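Local coordinates for adhesion and penetration protein autotransporter (Haemophilus influenzae, PDB 3SYJ) that promotes adherence to and invasion of host cells, mediates bacterial aggregation through self-association, and is probably a serine protease, at residues Val63-Ile68 and Gly362-Gly367; Pro149-Ile154 and His184-Ala189; Asp317-His320 and Tyr324-Pro327; Ser590-Pro595 and Arg675-Gly680; Phe865-Ser870 and Leu906-Ser911. All coordinates share one frame; numbering follows the deposited sequence.

Overall arrangement
Along the chain, interaction 1 spans a wide loop that takes in interactions 2 and 3, and interactions 4 and 5 follow in series. Interaction 2 lies wholly in the protease-like domain, in the sheet that includes strands 151-155 and 186-190. Interaction 1 joins that domain to strand 363-366 of the beta-helix, and interaction 3 belongs to a loop reaching toward the probable active site; the centres of 1, 2 and 3 are about 27 to 31 Å apart. Interaction 4 sits mid-molecule, about 34 Å from interaction 1, centre to centre. Interaction 5 lies near the far end, its centre about 104 Å from that of interaction 3. The passenger is thus a globular head on a long solenoid stem.

Interaction 1. Residues Val63-Ile68 and Gly362-Gly367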
# COMPACT_ATOMS: atom_id res chain seq x y z
N VAL A 63 -24.46 6.88 59.59
CA VAL A 63 -24.54 5.47 59.95
C VAL A 63 -25.80 4.78 59.39
O VAL A 63 -25.91 3.55 59.42
CB VAL A 63 -24.48 5.26 61.49
CG1 VAL A 63 -23.18 5.82 62.07
CG2 VAL A 63 -25.67 5.91 62.16
N GLU A 64 -26.75 5.57 58.89
CA GLU A 64 -27.89 5.04 58.16
C GLU A 64 -28.33 6.12 57.18
O GLU A 64 -27.75 7.20 57.16
CB GLU A 64 -29.03 4.67 59.11
CG GLU A 64 -29.52 3.22 58.96
CD GLU A 64 -30.01 2.88 57.55
OE1 GLU A 64 -29.61 1.82 57.03
OE2 GLU A 64 -30.80 3.67 56.98
N ASN A 65 -29.35 5.83 56.37
CA ASN A 65 -29.80 6.78 55.36
C ASN A 65 -30.23 8.13 55.94
O ASN A 65 -30.01 9.17 55.33
CB ASN A 65 -30.92 6.16 54.51
CG ASN A 65 -30.44 4.96 53.71
OD1 ASN A 65 -31.15 3.95 53.60
ND2 ASN A 65 -29.24 5.07 53.14
N GLN A 66 -30.84 8.12 57.12
CA GLN A 66 -31.23 9.37 57.77
C GLN A 66 -30.76 9.47 59.22
O GLN A 66 -31.40 10.13 60.03
CB GLN A 66 -32.75 9.61 57.68
CG GLN A 66 -33.63 8.52 58.31
CD GLN A 66 -35.13 8.88 58.33
OE1 GLN A 66 -35.51 10.05 58.20
NE2 GLN A 66 -35.98 7.86 58.51
N TYR A 67 -29.65 8.81 59.55
CA TYR A 67 -29.11 8.88 60.91
C TYR A 67 -27.61 9.16 60.97
O TYR A 67 -26.83 8.65 60.16
CB TYR A 67 -29.43 7.60 61.69
CG TYR A 67 -30.90 7.36 61.91
CD1 TYR A 67 -31.53 7.80 63.05
CD2 TYR A 67 -31.65 6.67 60.96
CE1 TYR A 67 -32.88 7.58 63.25
CE2 TYR A 67 -32.99 6.44 61.14
CZ TYR A 67 -33.60 6.89 62.29
OH TYR A 67 -34.94 6.67 62.48
N ILE A 68 -27.21 9.97 61.94
CA ILE A 68 -25.80 10.24 62.18
C ILE A 68 -25.46 9.87 63.61
O ILE A 68 -26.34 9.53 64.40
CB ILE A 68 -25.44 11.71 61.94
CG1 ILE A 68 -26.36 12.62 62.76
CG2 ILE A 68 -25.53 12.03 60.46
CD1 ILE A 68 -25.97 14.09 62.70
N GLY A 362 -39.98 8.30 55.87
CA GLY A 362 -39.71 8.04 54.47
C GLY A 362 -40.44 6.81 53.96
O GLY A 362 -41.25 6.22 54.68
N LEU A 363 -40.15 6.43 52.72
CA LEU A 363 -40.79 5.26 52.10
C LEU A 363 -39.78 4.23 51.58
O LEU A 363 -38.87 4.56 50.83
CB LEU A 363 -41.67 5.71 50.93
CG LEU A 363 -42.85 6.65 51.18
CD1 LEU A 363 -43.27 7.26 49.85
CD2 LEU A 363 -44.00 5.89 51.82
N TYR A 364 -39.98 2.98 51.98
CA TYR A 364 -39.21 1.87 51.43
C TYR A 364 -40.13 1.00 50.58
O TYR A 364 -41.23 0.65 51.01
CB TYR A 364 -38.59 1.02 52.54
CG TYR A 364 -37.40 1.67 53.21
CD1 TYR A 364 -37.56 2.75 54.06
CD2 TYR A 364 -36.12 1.19 53.00
CE1 TYR A 364 -36.47 3.35 54.68
CE2 TYR A 364 -35.02 1.78 53.61
CZ TYR A 364 -35.21 2.86 54.45
OH TYR A 364 -34.12 3.44 55.06
N PHE A 365 -39.69 0.66 49.37
CA PHE A 365 -40.46 -0.24 48.52
C PHE A 365 -39.65 -1.49 48.19
O PHE A 365 -38.53 -1.40 47.69
CB PHE A 365 -40.93 0.46 47.25
CG PHE A 365 -41.96 1.54 47.48
CD1 PHE A 365 -43.31 1.21 47.60
CD2 PHE A 365 -41.59 2.87 47.59
CE1 PHE A 365 -44.27 2.20 47.81
CE2 PHE A 365 -42.55 3.86 47.81
CZ PHE A 365 -43.89 3.53 47.92
N GLU A 366 -40.22 -2.65 48.51
CA GLU A 366 -39.63 -3.93 48.13
C GLU A 366 -40.59 -4.65 47.18
O GLU A 366 -41.64 -5.13 47.60
CB GLU A 366 -39.33 -4.77 49.37
CG GLU A 366 -39.09 -6.24 49.09
CD GLU A 366 -37.62 -6.57 48.91
OE1 GLU A 366 -36.88 -6.54 49.93
OE2 GLU A 366 -37.21 -6.88 47.77
N GLY A 367 -40.24 -4.73 45.90
CA GLY A 367 -41.14 -5.26 44.90
C GLY A 367 -41.77 -4.13 44.09
O GLY A 367 -41.61 -2.96 44.43
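Y364 reaches out from strand 363-366 and brings its hydroxyl to the turn formed by E64 and N65. The contact across the two segments is polar and small. Y364 OH lies 3.3 Å from N65 OD1 and 3.8 Å from E64 OE2, the latter a looser approach. The amide of N65 is turned about 34° from the phenol ring, and its oxygen comes in obliquely. Tyrosine suits the place because its rigid ring carries a polar tip some way from its own backbone, far enough to meet another domain.

Within 63-68 a set of hydrogen bonds shapes the turn. E64 OE2 accepts from the backbone N65 N at 2.7 Å, met from above the carboxylate plane, so the acid is tied back onto its own turn while the same oxygen faces the phenol. N65 follows with CG anti to its carbonyl carbon (chi1 -64°), which swings the amide toward Y364. The residues E64 to Y67 form a type I turn, and V63 N bonds to Y67 O at 3.0 Å, closing the hairpin of strands 61-64 and 67-69.

Aromatic packing backs both sides. The Y364 ring stacks with H385 and touches Y341 on strand 340-343, while Y67 meets F259 edge to face on helix 256-266 and bonds to D266 through its hydroxyl.

A hairpin turn of the protease-like domain thus rests at the surface against an outward-pointing side chain of the right-handed parallel beta-helix, a domain junction of the kind found in serine protease autotransporter passengers.

Interaction 2. Residues Pro149-Ile154 and His184-Ala189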
# COMPACT_ATOMS: atom_id res chain seq x y z
N PRO A 149 -6.19 -4.21 60.78
CA PRO A 149 -4.85 -3.70 60.43
C PRO A 149 -4.78 -2.19 60.30
O PRO A 149 -3.73 -1.61 60.59
CB PRO A 149 -4.58 -4.33 59.07
CG PRO A 149 -5.91 -4.62 58.51
CD PRO A 149 -6.83 -4.90 59.65
N GLU A 150 -5.86 -1.56 59.85
CA GLU A 150 -5.88 -0.12 59.64
C GLU A 150 -6.89 0.57 60.54
O GLU A 150 -7.94 0.01 60.88
CB GLU A 150 -6.15 0.20 58.17
CG GLU A 150 -5.23 -0.54 57.20
CD GLU A 150 -3.89 0.15 57.00
OE1 GLU A 150 -3.62 1.16 57.69
OE2 GLU A 150 -3.11 -0.31 56.14
N ARG A 151 -6.57 1.79 60.96
CA ARG A 151 -7.45 2.58 61.81
C ARG A 151 -7.20 4.05 61.50
O ARG A 151 -6.05 4.48 61.41
CB ARG A 151 -7.19 2.29 63.29
CG ARG A 151 -8.46 2.04 64.08
CD ARG A 151 -8.37 2.42 65.55
NE ARG A 151 -7.90 1.34 66.41
CZ ARG A 151 -8.55 0.89 67.48
NH1 ARG A 151 -9.72 1.39 67.83
NH2 ARG A 151 -8.02 -0.08 68.22
N VAL A 152 -8.27 4.84 61.34
CA VAL A 152 -8.13 6.26 61.01
C VAL A 152 -9.14 7.14 61.76
O VAL A 152 -10.14 6.64 62.28
CB VAL A 152 -8.29 6.52 59.50
CG1 VAL A 152 -7.27 5.71 58.71
CG2 VAL A 152 -9.70 6.18 59.05
N ARG A 153 -8.87 8.44 61.82
CA ARG A 153 -9.81 9.41 62.40
C ARG A 153 -9.78 10.72 61.61
O ARG A 153 -8.90 10.94 60.78
CB ARG A 153 -9.51 9.68 63.89
CG ARG A 153 -8.24 10.50 64.17
CD ARG A 153 -8.30 11.19 65.54
NE ARG A 153 -9.40 12.15 65.60
CZ ARG A 153 -9.32 13.43 65.22
NH1 ARG A 153 -8.16 13.93 64.79
NH2 ARG A 153 -10.39 14.22 65.30
N ILE A 154 -10.73 11.59 61.88
CA ILE A 154 -10.86 12.80 61.10
C ILE A 154 -11.68 13.79 61.90
O ILE A 154 -12.62 13.40 62.60
CB ILE A 154 -11.55 12.50 59.75
CG1 ILE A 154 -11.74 13.78 58.94
CG2 ILE A 154 -12.89 11.79 59.99
CD1 ILE A 154 -12.30 13.57 57.54
N HIS A 184 -3.50 7.20 66.46
CA HIS A 184 -2.34 6.83 67.25
C HIS A 184 -2.43 5.36 67.63
O HIS A 184 -3.41 4.68 67.28
CB HIS A 184 -2.22 7.70 68.50
CG HIS A 184 -1.55 9.01 68.25
ND1 HIS A 184 -0.18 9.14 68.14
CD2 HIS A 184 -2.05 10.26 68.07
CE1 HIS A 184 0.13 10.40 67.91
NE2 HIS A 184 -0.99 11.10 67.86
N ASN A 185 -1.42 4.87 68.34
CA ASN A 185 -1.36 3.47 68.76
C ASN A 185 -2.40 3.13 69.81
O ASN A 185 -2.88 3.99 70.54
CB ASN A 185 0.02 3.16 69.33
CG ASN A 185 1.12 3.25 68.30
OD1 ASN A 185 0.89 3.04 67.11
ND2 ASN A 185 2.32 3.54 68.76
N GLN A 186 -2.72 1.84 69.87
CA GLN A 186 -3.63 1.29 70.87
C GLN A 186 -3.07 1.47 72.27
O GLN A 186 -1.93 1.10 72.55
CB GLN A 186 -3.88 -0.19 70.58
CG GLN A 186 -4.77 -0.88 71.59
CD GLN A 186 -6.19 -0.36 71.58
OE1 GLN A 186 -6.55 0.49 72.40
NE2 GLN A 186 -7.01 -0.87 70.66
N ARG A 187 -3.87 2.03 73.17
CA ARG A 187 -3.37 2.47 74.46
C ARG A 187 -4.36 2.19 75.59
O ARG A 187 -4.58 3.04 76.45
CB ARG A 187 -3.09 3.97 74.41
CG ARG A 187 -1.94 4.44 75.27
CD ARG A 187 -0.65 4.46 74.48
NE ARG A 187 0.26 5.56 74.83
CZ ARG A 187 -0.10 6.76 75.29
NH1 ARG A 187 -1.38 7.08 75.47
NH2 ARG A 187 0.84 7.67 75.57
N GLY A 188 -4.97 1.01 75.59
CA GLY A 188 -5.88 0.68 76.68
C GLY A 188 -7.35 0.84 76.33
O GLY A 188 -7.78 1.88 75.81
N ALA A 189 -8.12 -0.20 76.64
CA ALA A 189 -9.52 -0.24 76.24
C ALA A 189 -10.33 -1.15 77.17
O ALA A 189 -9.79 -2.06 77.79
CB ALA A 189 -9.64 -0.71 74.80
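R151 and Q186 carry this contact, which belongs to the antiparallel, chymotrypsin-like beta-barrel part of the Peptidase S6 domain. R151 stands on strand 151-155 and Q186 lies on strand 186-190, an outermost strand of a seven-stranded sheet; four strands of the sheet lie between them. Their side chains therefore meet between strands that are not neighbours in the sheet.

R151 gives up the larger area. Its chain leaves the backbone toward Q186, bends at chi3 and presents its guanidinium so that the amide nitrogen of Q186 lies at the guanidinium edge, near the plane. An arginine suits this buried place because its long aliphatic part can lie among M222, I224 and L196 while the charged head still finds polar company. NE has a weak bond to the hydroxyl of Y206.

Q186 reaches inward by a bend. CG starts out opposite its own backbone nitrogen (chi1 177°), and the turn at chi2 (66°) then carries the amide back toward the arginine, where it touches L196 and S194. Glutamine suits the place because its chain is long enough to bend and still deliver an amide. The amide plane stands about 75° from that of the guanidinium, so the two flat groups do not stack. OE1 takes a weak bond from R187 N at 3.2 Å, while the backbone N of Q186 bonds to E205.

The closest approach is R151 NH2 to Q186 NE2, 2.8 Å. Both atoms are donors and this is not a hydrogen bond as modelled, so the placing of the amide nitrogen is perhaps doubtful; R151 NH2 is 3.8 Å from Q186 CD.

Interaction 3. Residues Asp317-His320 and Tyr324-Pro327; sequences DKVH and YDGP
The two methyl groups of V319 lie against two flat groups of the facing chain, the Y324-D325 peptide and the D325 carboxylate. CG1 sits above the plane of the peptide, on the side of its oxygen and CA, 3.7 Å from Y324 O and 3.9 Å from D325 CA. CG2 lies off the carboxylate plane on one side, beyond the OD1 end, 4.0 Å from D325 OD1. From the opposite side of that carboxylate G326 N donates to D325 OD1 at 2.6 Å, tilted 36° out of the plane. V319 has CG1 anti to its nitrogen (chi1 -177°), which spreads the methyls toward 324-325; a compact branched side chain can touch both the peptide and the carboxylate.

Aspartates fix the chain on both sides. D317 OD1 receives K318 N at 2.7 Å on its anti side, whereas D325 binds the next backbone N from above its carboxylate plane. G326 adopts positive phi, where a CB would be jammed against the preceding carbonyl.

Salt bridges carry both acids further: D317 OD1 to K100 and D325 OD1 to K316. The backbones of D317 and N328 bond to each other at the neck of the loop.

From this loop Y324 extends to touch H73, D114 and D115, its side chain about 9 Å from that of S218, the probable active-site serine. H73, D115 and S218 fit a Ser-His-Asp triad, so the loop borders what is probably the catalytic cleft of a chymotrypsin-like protease.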
# COMPACT_ATOMS: atom_id res chain seq x y z
N ASP A 317 -34.90 19.31 72.93
CA ASP A 317 -34.99 17.86 73.06
C ASP A 317 -34.66 17.43 74.49
O ASP A 317 -34.24 18.24 75.31
CB ASP A 317 -34.03 17.20 72.07
CG ASP A 317 -34.52 15.86 71.58
OD1 ASP A 317 -35.40 15.25 72.24
OD2 ASP A 317 -34.01 15.41 70.54
N LYS A 318 -34.86 16.15 74.77
CA LYS A 318 -34.58 15.59 76.08
C LYS A 318 -33.11 15.77 76.43
O LYS A 318 -32.24 15.48 75.61
CB LYS A 318 -34.95 14.10 76.12
CG LYS A 318 -36.46 13.82 76.19
CD LYS A 318 -36.79 12.32 76.01
CE LYS A 318 -36.76 11.88 74.53
NZ LYS A 318 -37.22 10.46 74.30
N VAL A 319 -32.84 16.25 77.64
CA VAL A 319 -31.49 16.31 78.17
C VAL A 319 -31.36 15.38 79.37
O VAL A 319 -32.04 15.56 80.38
CB VAL A 319 -31.13 17.74 78.60
CG1 VAL A 319 -29.69 17.80 79.09
CG2 VAL A 319 -31.35 18.72 77.45
N HIS A 320 -30.48 14.38 79.26
CA HIS A 320 -30.36 13.36 80.31
C HIS A 320 -29.19 13.60 81.27
O HIS A 320 -29.11 12.98 82.33
CB HIS A 320 -30.24 11.97 79.68
CG HIS A 320 -31.42 11.59 78.85
ND1 HIS A 320 -32.55 11.01 79.40
CD2 HIS A 320 -31.67 11.73 77.53
CE1 HIS A 320 -33.43 10.79 78.44
NE2 HIS A 320 -32.93 11.22 77.30
N TYR A 324 -24.54 18.23 79.76
CA TYR A 324 -24.81 18.37 78.33
C TYR A 324 -26.07 19.18 78.05
O TYR A 324 -26.76 18.94 77.06
CB TYR A 324 -24.89 17.00 77.68
CG TYR A 324 -23.79 16.09 78.14
CD1 TYR A 324 -22.51 16.57 78.33
CD2 TYR A 324 -24.02 14.74 78.38
CE1 TYR A 324 -21.49 15.74 78.76
CE2 TYR A 324 -23.01 13.91 78.80
CZ TYR A 324 -21.75 14.41 78.99
OH TYR A 324 -20.75 13.57 79.41
N ASP A 325 -26.36 20.14 78.91
CA ASP A 325 -27.48 21.03 78.69
C ASP A 325 -27.07 22.05 77.64
O ASP A 325 -25.89 22.19 77.33
CB ASP A 325 -27.91 21.70 80.00
CG ASP A 325 -29.32 22.27 79.92
OD1 ASP A 325 -29.91 22.24 78.82
OD2 ASP A 325 -29.84 22.73 80.96
N GLY A 326 -28.05 22.76 77.09
CA GLY A 326 -27.80 23.70 76.01
C GLY A 326 -29.00 23.70 75.08
O GLY A 326 -29.98 23.01 75.34
N PRO A 327 -28.92 24.35 73.93
CA PRO A 327 -30.03 24.42 72.99
C PRO A 327 -30.68 23.08 72.58
O PRO A 327 -31.86 22.97 72.65
CB PRO A 327 -29.44 25.14 71.81
CG PRO A 327 -28.36 25.86 72.35
CD PRO A 327 -27.77 25.07 73.40

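Interaction 4. Residues Ser590-Pro595 and Arg675-Gly680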
# COMPACT_ATOMS: atom_id res chain seq x y z
N SER A 590 -8.37 18.52 27.37
CA SER A 590 -7.28 18.71 28.32
C SER A 590 -7.31 17.70 29.45
O SER A 590 -8.36 17.14 29.78
CB SER A 590 -7.35 20.13 28.90
OG SER A 590 -6.26 20.39 29.77
N GLY A 591 -6.15 17.47 30.05
CA GLY A 591 -6.09 16.81 31.34
C GLY A 591 -6.39 17.88 32.37
O GLY A 591 -6.74 19.00 32.00
N ARG A 592 -6.25 17.55 33.65
CA ARG A 592 -6.49 18.52 34.72
C ARG A 592 -5.56 18.30 35.92
O ARG A 592 -5.08 17.19 36.15
CB ARG A 592 -7.95 18.46 35.19
CG ARG A 592 -8.39 17.09 35.67
CD ARG A 592 -9.43 17.22 36.77
NE ARG A 592 -8.83 17.83 37.95
CZ ARG A 592 -9.51 18.42 38.93
NH1 ARG A 592 -10.83 18.48 38.88
NH2 ARG A 592 -8.86 18.95 39.95
N PRO A 593 -5.32 19.36 36.69
CA PRO A 593 -4.44 19.17 37.85
C PRO A 593 -5.03 18.13 38.80
O PRO A 593 -6.25 18.05 38.94
CB PRO A 593 -4.44 20.56 38.52
CG PRO A 593 -4.85 21.51 37.44
CD PRO A 593 -5.80 20.75 36.57
N THR A 594 -4.18 17.32 39.41
CA THR A 594 -4.65 16.44 40.48
C THR A 594 -5.23 17.33 41.57
O THR A 594 -4.65 18.36 41.90
CB THR A 594 -3.50 15.62 41.06
OG1 THR A 594 -2.90 14.84 40.03
CG2 THR A 594 -3.99 14.70 42.18
N PRO A 595 -6.40 16.97 42.11
CA PRO A 595 -6.99 17.75 43.20
C PRO A 595 -6.14 17.73 44.47
O PRO A 595 -5.54 16.71 44.78
CB PRO A 595 -8.31 17.02 43.48
CG PRO A 595 -8.63 16.30 42.21
CD PRO A 595 -7.31 15.92 41.62
N ARG A 675 -10.08 24.49 35.38
CA ARG A 675 -11.21 24.91 36.19
C ARG A 675 -10.91 24.76 37.69
O ARG A 675 -10.36 23.75 38.12
CB ARG A 675 -12.49 24.15 35.84
CG ARG A 675 -13.53 24.24 36.95
CD ARG A 675 -14.97 24.41 36.47
NE ARG A 675 -15.65 23.13 36.40
CZ ARG A 675 -16.92 22.91 36.72
NH1 ARG A 675 -17.70 23.89 37.16
NH2 ARG A 675 -17.41 21.68 36.61
N SER A 676 -11.27 25.77 38.47
CA SER A 676 -11.01 25.74 39.90
C SER A 676 -12.02 24.86 40.59
O SER A 676 -13.22 25.08 40.47
CB SER A 676 -11.09 27.15 40.47
OG SER A 676 -11.29 27.11 41.87
N ASP A 677 -11.53 23.86 41.33
CA ASP A 677 -12.40 23.01 42.15
C ASP A 677 -13.11 23.83 43.22
O ASP A 677 -14.22 23.49 43.66
CB ASP A 677 -11.59 21.90 42.83
CG ASP A 677 -11.18 20.80 41.86
OD1 ASP A 677 -11.90 20.58 40.87
OD2 ASP A 677 -10.15 20.14 42.11
N TRP A 678 -12.47 24.91 43.64
CA TRP A 678 -12.96 25.70 44.77
C TRP A 678 -14.09 26.64 44.38
O TRP A 678 -15.01 26.86 45.17
CB TRP A 678 -11.82 26.48 45.44
CG TRP A 678 -12.26 27.14 46.72
CD1 TRP A 678 -12.62 28.44 46.88
CD2 TRP A 678 -12.43 26.51 48.00
NE1 TRP A 678 -13.00 28.67 48.19
CE2 TRP A 678 -12.89 27.50 48.89
CE3 TRP A 678 -12.24 25.21 48.48
CZ2 TRP A 678 -13.16 27.23 50.23
CZ3 TRP A 678 -12.50 24.94 49.80
CH2 TRP A 678 -12.96 25.95 50.67
N THR A 679 -14.04 27.20 43.18
CA THR A 679 -15.04 28.16 42.74
C THR A 679 -15.88 27.70 41.55
O THR A 679 -16.94 28.26 41.28
CB THR A 679 -14.39 29.47 42.34
OG1 THR A 679 -13.59 29.25 41.17
CG2 THR A 679 -13.51 29.99 43.48
N GLY A 680 -15.41 26.67 40.85
CA GLY A 680 -16.09 26.23 39.65
C GLY A 680 -15.75 27.09 38.44
O GLY A 680 -16.23 26.82 37.35
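R592 and D677 meet in an end-on salt bridge with two hydrogen bonds, one to each carboxylate oxygen. R592 NH2 donates to D677 OD2 at 2.8 Å, almost straight at 175° and in the guanidinium plane, and R592 NH1 donates to the syn lone pair of D677 OD1 at 3.1 Å. The two planes are about 31° apart, so the fork is slightly twisted. P595 adds an apolar flank, its CB 3.9 Å from D677 OD2.

Behind this shell, the arginine is held by its own chain. The carbonyl P593 O accepts R592 NE at 2.8 Å and R592 NH2 at 2.9 Å, both nearly in the guanidinium plane, so NH2 serves two acceptors. Bends at chi2 and chi3 fold the side chain back to make this side-on grip. D677 is presented by a compact turn: S676 OG accepts T679 N at 3.0 Å, an ST motif, and S676 O takes G680 N at 2.7 Å. G680 has positive phi, for which glycine is well suited.

Further out, the turn lies between C673 and C684, which form a disulfide, and W678 stacks on Y598. R592 itself lies on strand 586-593 of the second beta-solenoid repeat region.

Four bonds from three nitrogens fix the rotation of the guanidinium, and the paired opposite charges probably keep both groups ionised at this surface joint between a solenoid strand and the loop between strands 669-675 and 682-688.

Interaction 5. Residues Phe865-Ser870 and Leu906-Ser911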
# COMPACT_ATOMS: atom_id res chain seq x y z
N PHE A 865 24.11 18.51 -3.46
CA PHE A 865 23.63 17.18 -3.81
C PHE A 865 24.73 16.16 -3.53
O PHE A 865 25.87 16.34 -3.97
CB PHE A 865 23.23 17.11 -5.29
CG PHE A 865 21.98 17.89 -5.63
CD1 PHE A 865 20.73 17.34 -5.44
CD2 PHE A 865 22.08 19.17 -6.16
CE1 PHE A 865 19.58 18.06 -5.77
CE2 PHE A 865 20.94 19.89 -6.49
CZ PHE A 865 19.69 19.33 -6.29
N GLN A 866 24.41 15.11 -2.78
CA GLN A 866 25.37 14.05 -2.47
C GLN A 866 25.13 12.81 -3.34
O GLN A 866 24.04 12.25 -3.35
CB GLN A 866 25.31 13.68 -0.99
CG GLN A 866 25.72 14.82 -0.07
CD GLN A 866 25.75 14.42 1.40
OE1 GLN A 866 24.97 13.59 1.85
NE2 GLN A 866 26.65 15.05 2.15
N PHE A 867 26.17 12.41 -4.07
CA PHE A 867 26.09 11.30 -5.01
C PHE A 867 26.87 10.08 -4.53
O PHE A 867 27.87 10.21 -3.82
CB PHE A 867 26.66 11.71 -6.37
CG PHE A 867 25.73 12.53 -7.22
CD1 PHE A 867 25.17 11.99 -8.36
CD2 PHE A 867 25.44 13.84 -6.88
CE1 PHE A 867 24.32 12.76 -9.15
CE2 PHE A 867 24.59 14.60 -7.66
CZ PHE A 867 24.03 14.06 -8.80
N THR A 868 26.40 8.90 -4.92
CA THR A 868 27.23 7.70 -4.86
C THR A 868 27.47 7.26 -6.30
O THR A 868 26.68 7.58 -7.19
CB THR A 868 26.57 6.55 -4.07
OG1 THR A 868 25.41 6.08 -4.76
CG2 THR A 868 26.19 7.00 -2.66
N SER A 869 28.56 6.53 -6.53
CA SER A 869 28.89 6.08 -7.87
C SER A 869 29.79 4.85 -7.89
O SER A 869 30.43 4.51 -6.89
CB SER A 869 29.56 7.21 -8.65
OG SER A 869 30.88 7.43 -8.17
N SER A 870 29.83 4.19 -9.05
CA SER A 870 30.80 3.15 -9.34
C SER A 870 31.45 3.46 -10.67
O SER A 870 30.95 3.07 -11.72
CB SER A 870 30.14 1.77 -9.41
OG SER A 870 31.09 0.78 -9.78
N LEU A 906 31.37 9.86 -16.88
CA LEU A 906 30.21 9.53 -16.06
C LEU A 906 29.32 10.76 -15.89
O LEU A 906 29.70 11.73 -15.24
CB LEU A 906 30.64 9.01 -14.69
CG LEU A 906 29.48 8.50 -13.84
CD1 LEU A 906 28.68 7.47 -14.61
CD2 LEU A 906 29.98 7.91 -12.53
N THR A 907 28.15 10.72 -16.50
CA THR A 907 27.19 11.80 -16.36
C THR A 907 26.63 11.83 -14.94
O THR A 907 26.22 10.79 -14.41
CB THR A 907 26.03 11.67 -17.38
OG1 THR A 907 26.57 11.59 -18.71
CG2 THR A 907 25.08 12.87 -17.30
N LEU A 908 26.63 13.00 -14.31
CA LEU A 908 26.06 13.16 -12.98
C LEU A 908 24.77 13.97 -13.04
O LEU A 908 23.75 13.59 -12.46
CB LEU A 908 27.06 13.81 -12.02
CG LEU A 908 28.23 12.92 -11.60
CD1 LEU A 908 29.09 13.63 -10.57
CD2 LEU A 908 27.72 11.59 -11.05
N VAL A 909 24.83 15.09 -13.76
CA VAL A 909 23.67 15.94 -13.97
C VAL A 909 23.32 16.00 -15.45
O VAL A 909 24.15 16.38 -16.27
CB VAL A 909 23.93 17.36 -13.46
CG1 VAL A 909 22.68 18.21 -13.61
CG2 VAL A 909 24.40 17.34 -12.01
N GLU A 910 22.10 15.62 -15.79
CA GLU A 910 21.68 15.55 -17.18
C GLU A 910 20.39 16.31 -17.45
O GLU A 910 19.75 16.82 -16.53
CB GLU A 910 21.50 14.09 -17.61
CG GLU A 910 20.46 13.34 -16.78
CD GLU A 910 20.42 11.85 -17.09
OE1 GLU A 910 20.60 11.48 -18.27
OE2 GLU A 910 20.19 11.06 -16.16
N SER A 911 20.01 16.37 -18.72
CA SER A 911 18.75 16.98 -19.10
C SER A 911 17.68 15.91 -19.24
O SER A 911 17.98 14.75 -19.55
CB SER A 911 18.91 17.73 -20.42
OG SER A 911 17.65 18.15 -20.91
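F867 and L908 both set CG anti to their carbonyl carbon (chi1 -79° and -72°), and these torsions lay the phenyl ring and the leucine branch alongside each other, running in opposite directions. They meet near the C-terminal end of the pertactin-like beta-helix, where strands 862-870 and 906-911 face each other across the hydrophobic interior. F867 CD1 lies 3.7 Å from L908 CD2, an apolar contact of the kind that fills a solenoid core. The L908 carbonyl also comes near the ring: F867 CE1 is 3.5 Å from L908 O, which approaches obliquely.

The chain turns a corner at L908 and V909, where L908 presents both its CD2 methyl and its carbonyl. L908 and V909 together face F946 as a classic beta bulge, and the strands before and after the corner lie on different faces of the helix. A leucine is apt, since its branched apolar end can lie against the ring inside the core.

Beyond the ring the contact passes to smaller groups: S869 CB and L906. S869, two residues on from F867, also points toward the opposite strand, and a serine there leaves room for L906. S869 OG is hydrogen-bonded to N895 OD1 on strand 887-895, which satisfies the buried hydroxyl.

V893 of that strand touches F867, S869 and L908 alike, and L948 on strand 945-949 also packs on L908, so the pair is enclosed in the solenoid core.

The backbone adds a further neighbour to the phenyl group: F865 O lies at the edge of the F867 ring, in its plane. At the other end of the contact, L906 CD2 rests 4.0 Å from S869 CB.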